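Local coordinates for uncharacterized protein (Staphylococcus aureus subsp. aureus Mu50, PDB 4QPV) that is of unknown function and belongs to the DUF1672 family, whose unusual fold repeats a unit of one kinked helix and three strands, at residues Y174-A179 and Y220-L225. Residues are numbered along the deposited sequence; the frame is centred on the assembly and turned at random.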
ATOM      1  N   TYR A 174       3.374  -1.980   9.585  1.00 22.19           N
ATOM      2  CA  TYR A 174       4.824  -1.842   9.615  1.00 21.02           C
ATOM      3  C   TYR A 174       5.552  -1.605   8.308  1.00 24.23           C
ATOM      4  O   TYR A 174       6.662  -1.078   8.367  1.00 23.34           O
ATOM      5  CB  TYR A 174       5.409  -3.111  10.286  1.00 22.00           C
ATOM      6  CG  TYR A 174       4.829  -3.316  11.665  1.00 23.52           C
ATOM      7  CD1 TYR A 174       5.264  -2.550  12.746  1.00 25.78           C
ATOM      8  CD2 TYR A 174       3.774  -4.206  11.876  1.00 23.87           C
ATOM      9  CE1 TYR A 174       4.664  -2.660  14.000  1.00 26.67           C
ATOM     10  CE2 TYR A 174       3.161  -4.317  13.127  1.00 25.63           C
ATOM     11  CZ  TYR A 174       3.627  -3.558  14.192  1.00 30.97           C
ATOM     12  OH  TYR A 174       3.029  -3.638  15.424  1.00 29.54           O
ATOM     13  N   TYR A 175       5.001  -2.005   7.164  1.00 22.33           N
ATOM     14  CA  TYR A 175       5.704  -1.802   5.900  1.00 20.58           C
ATOM     15  C   TYR A 175       4.763  -1.822   4.729  1.00 24.23           C
ATOM     16  O   TYR A 175       3.595  -2.220   4.848  1.00 21.61           O
ATOM     17  CB  TYR A 175       6.833  -2.862   5.693  1.00 21.07           C
ATOM     18  CG  TYR A 175       6.351  -4.295   5.541  1.00 22.34           C
ATOM     19  CD1 TYR A 175       5.910  -4.777   4.310  1.00 23.30           C
ATOM     20  CD2 TYR A 175       6.399  -5.183   6.613  1.00 22.37           C
ATOM     21  CE1 TYR A 175       5.495  -6.102   4.157  1.00 25.32           C
ATOM     22  CE2 TYR A 175       6.015  -6.518   6.465  1.00 23.43           C
ATOM     23  CZ  TYR A 175       5.538  -6.966   5.242  1.00 29.32           C
ATOM     24  OH  TYR A 175       5.111  -8.266   5.100  1.00 27.67           O
ATOM     25  N   TYR A 176       5.292  -1.399   3.580  1.00 22.16           N
ATOM     26  CA  TYR A 176       4.557  -1.491   2.328  1.00 23.23           C
ATOM     27  C   TYR A 176       5.497  -2.121   1.291  1.00 27.25           C
ATOM     28  O   TYR A 176       6.742  -2.084   1.444  1.00 25.25           O
ATOM     29  CB  TYR A 176       3.978  -0.142   1.885  1.00 25.26           C
ATOM     30  CG  TYR A 176       5.033   0.876   1.516  1.00 29.48           C
ATOM     31  CD1 TYR A 176       5.663   1.641   2.497  1.00 31.36           C
ATOM     32  CD2 TYR A 176       5.414   1.069   0.188  1.00 32.35           C
ATOM     33  CE1 TYR A 176       6.651   2.564   2.170  1.00 32.42           C
ATOM     34  CE2 TYR A 176       6.397   1.999  -0.155  1.00 33.91           C
ATOM     35  CZ  TYR A 176       7.005   2.752   0.841  1.00 41.20           C
ATOM     36  OH  TYR A 176       7.983   3.659   0.518  1.00 43.37           O
ATOM     37  N   LEU A 177       4.894  -2.732   0.262  1.00 24.67           N
ATOM     38  CA  LEU A 177       5.602  -3.433  -0.807  1.00 25.17           C
ATOM     39  C   LEU A 177       5.317  -2.707  -2.138  1.00 28.86           C
ATOM     40  O   LEU A 177       4.176  -2.298  -2.371  1.00 28.36           O
ATOM     41  CB  LEU A 177       5.089  -4.902  -0.808  1.00 25.86           C
ATOM     42  CG  LEU A 177       5.620  -5.915  -1.829  1.00 32.12           C
ATOM     43  CD1 LEU A 177       6.968  -6.407  -1.450  1.00 33.62           C
ATOM     44  CD2 LEU A 177       4.736  -7.145  -1.840  1.00 35.00           C
ATOM     45  N   THR A 178       6.344  -2.523  -2.975  1.00 28.32           N
ATOM     46  CA  THR A 178       6.227  -1.840  -4.268  0.50 29.31           C
ATOM     47  C   THR A 178       6.616  -2.810  -5.387  1.00 36.04           C
ATOM     48  O   THR A 178       7.666  -3.456  -5.290  1.00 38.79           O
ATOM     49  CB  THR A 178       7.099  -0.555  -4.281  0.50 37.49           C
ATOM     50  OG1 THR A 178       6.777   0.256  -3.142  0.50 33.84           O
ATOM     51  CG2 THR A 178       6.932   0.274  -5.570  0.50 34.88           C
ATOM     52  N   ALA A 179       5.798  -2.863  -6.444  1.00 33.30           N
ATOM     53  CA  ALA A 179       5.957  -3.675  -7.645  1.00 34.55           C
ATOM     54  C   ALA A 179       6.192  -2.798  -8.871  1.00 37.56           C
ATOM     55  O   ALA A 179       5.952  -1.592  -8.833  1.00 36.00           O
ATOM     56  CB  ALA A 179       4.712  -4.527  -7.861  1.00 35.33           C
ATOM     57  N   TYR A 220      10.364  -4.157  -3.690  1.00 31.79           N
ATOM     58  CA  TYR A 220      10.936  -3.443  -2.558  1.00 31.36           C
ATOM     59  C   TYR A 220       9.991  -3.470  -1.373  1.00 32.49           C
ATOM     60  O   TYR A 220       8.806  -3.153  -1.521  1.00 30.80           O
ATOM     61  CB  TYR A 220      11.221  -1.976  -2.936  1.00 32.99           C
ATOM     62  CG  TYR A 220      12.398  -1.782  -3.862  1.00 38.05           C
ATOM     63  CD1 TYR A 220      12.270  -1.967  -5.238  1.00 41.29           C
ATOM     64  CD2 TYR A 220      13.626  -1.347  -3.375  1.00 39.77           C
ATOM     65  CE1 TYR A 220      13.361  -1.802  -6.096  1.00 44.08           C
ATOM     66  CE2 TYR A 220      14.720  -1.167  -4.224  1.00 42.54           C
ATOM     67  CZ  TYR A 220      14.583  -1.392  -5.583  1.00 51.52           C
ATOM     68  OH  TYR A 220      15.666  -1.188  -6.411  1.00 55.53           O
ATOM     69  N   VAL A 221      10.529  -3.818  -0.198  1.00 28.75           N
ATOM     70  CA  VAL A 221       9.835  -3.746   1.088  1.00 28.23           C
ATOM     71  C   VAL A 221      10.435  -2.546   1.845  1.00 31.11           C
ATOM     72  O   VAL A 221      11.640  -2.517   2.046  1.00 30.56           O
ATOM     73  CB  VAL A 221       9.947  -5.045   1.921  1.00 32.20           C
ATOM     74  CG1 VAL A 221       9.342  -4.854   3.314  1.00 31.05           C
ATOM     75  CG2 VAL A 221       9.301  -6.224   1.207  1.00 32.37           C
ATOM     76  N   VAL A 222       9.614  -1.556   2.231  1.00 28.27           N
ATOM     77  CA  VAL A 222      10.094  -0.385   2.982  1.00 28.07           C
ATOM     78  C   VAL A 222       9.280  -0.278   4.279  1.00 26.53           C
ATOM     79  O   VAL A 222       8.058  -0.194   4.211  1.00 23.98           O
ATOM     80  CB  VAL A 222      10.032   0.944   2.146  1.00 34.63           C
ATOM     81  CG1 VAL A 222      10.606   2.113   2.942  1.00 34.90           C
ATOM     82  CG2 VAL A 222      10.773   0.811   0.806  1.00 35.96           C
ATOM     83  N   THR A 223       9.940  -0.265   5.440  1.00 23.33           N
ATOM     84  CA  THR A 223       9.213  -0.136   6.710  1.00 22.11           C
ATOM     85  C   THR A 223       8.722   1.317   6.922  1.00 25.46           C
ATOM     86  O   THR A 223       9.264   2.258   6.327  1.00 25.75           O
ATOM     87  CB  THR A 223      10.011  -0.645   7.933  1.00 28.65           C
ATOM     88  OG1 THR A 223      11.077   0.270   8.255  1.00 28.20           O
ATOM     89  CG2 THR A 223      10.493  -2.110   7.786  1.00 30.41           C
ATOM     90  N   THR A 224       7.686   1.469   7.763  1.00 22.86           N
ATOM     91  CA  THR A 224       7.069   2.760   8.122  1.00 22.35           C
ATOM     92  C   THR A 224       6.972   2.737   9.634  1.00 26.58           C
ATOM     93  O   THR A 224       5.919   2.432  10.200  1.00 25.50           O
ATOM     94  CB  THR A 224       5.692   2.955   7.423  1.00 26.78           C
ATOM     95  OG1 THR A 224       4.800   1.903   7.827  1.00 25.72           O
ATOM     96  CG2 THR A 224       5.803   3.018   5.883  1.00 26.67           C
ATOM     97  N   LEU A 225       8.114   2.937  10.296  1.00 22.78           N
ATOM     98  CA  LEU A 225       8.156   2.872  11.761  1.00 22.00           C
ATOM     99  C   LEU A 225       8.194   4.260  12.385  1.00 24.70           C
ATOM    100  O   LEU A 225       8.825   5.178  11.865  1.00 26.44           O
ATOM    101  CB  LEU A 225       9.363   2.053  12.240  1.00 21.57           C
ATOM    102  CG  LEU A 225       9.529   0.670  11.584  1.00 21.73           C
ATOM    103  CD1 LEU A 225      10.769  -0.038  12.139  1.00 21.81           C
ATOM    104  CD2 LEU A 225       8.253  -0.209  11.777  1.00 21.74           C
TER
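Val221 splits its two methyls between two neighbours on one face of an antiparallel strand pair: CG1 reaches the ring of Tyr175, 3.6 Å from Tyr175 CD1, while CG2 meets the branch tip of Leu177, 3.5 Å from Leu177 CD1. The valine is thus a bump seated between tyrosine and leucine, and both pairs cross at a slant. With CG between the backbone N and the carbonyl carbon, Tyr175 starts its ring beside the valine; the hydroxyl at its far end bonds to Leu138 O, and Thr142 and Leu145 of helix 135-147 also touch the side chain.

The other face is shaped by Tyr176. Its ring lies alongside Val222, pointing the same way, with Tyr176 CE1 3.7 Å from Val222 CB, and the CG2 methyl of Thr224 abuts the ring edge in its plane, 3.7 Å from Tyr176 CD1. The ring thus has Val222 CB to one side of its plane, near CE1 and CZ, and the threonine methyl at its edge near CD1.

Five backbone hydrogen bonds fix the register, Tyr176 and Val222 forming a reciprocal pair and Thr178 and Tyr220 another; strand directions differ by 158°. In the mixed five-stranded sheet, strand 220-227 runs between this short strand 175-178 and the parallel strand 259-265, whose Gln263 N bonds to Thr223 OG1.

The regular pairing ends at Thr223, where a bulge or short loop breaks strand 220-227. Thr224 N still reaches Tyr174 O at 2.8 Å, but at a C=O...N angle of 135° and well above the carbonyl plane, against 168° for Val222 N at Tyr176 O. Past this bond, Leu225 crosses Tyr174 at about a right angle, its CD2 methyl lying in the ring plane 3.9 Å from Tyr174 CD1.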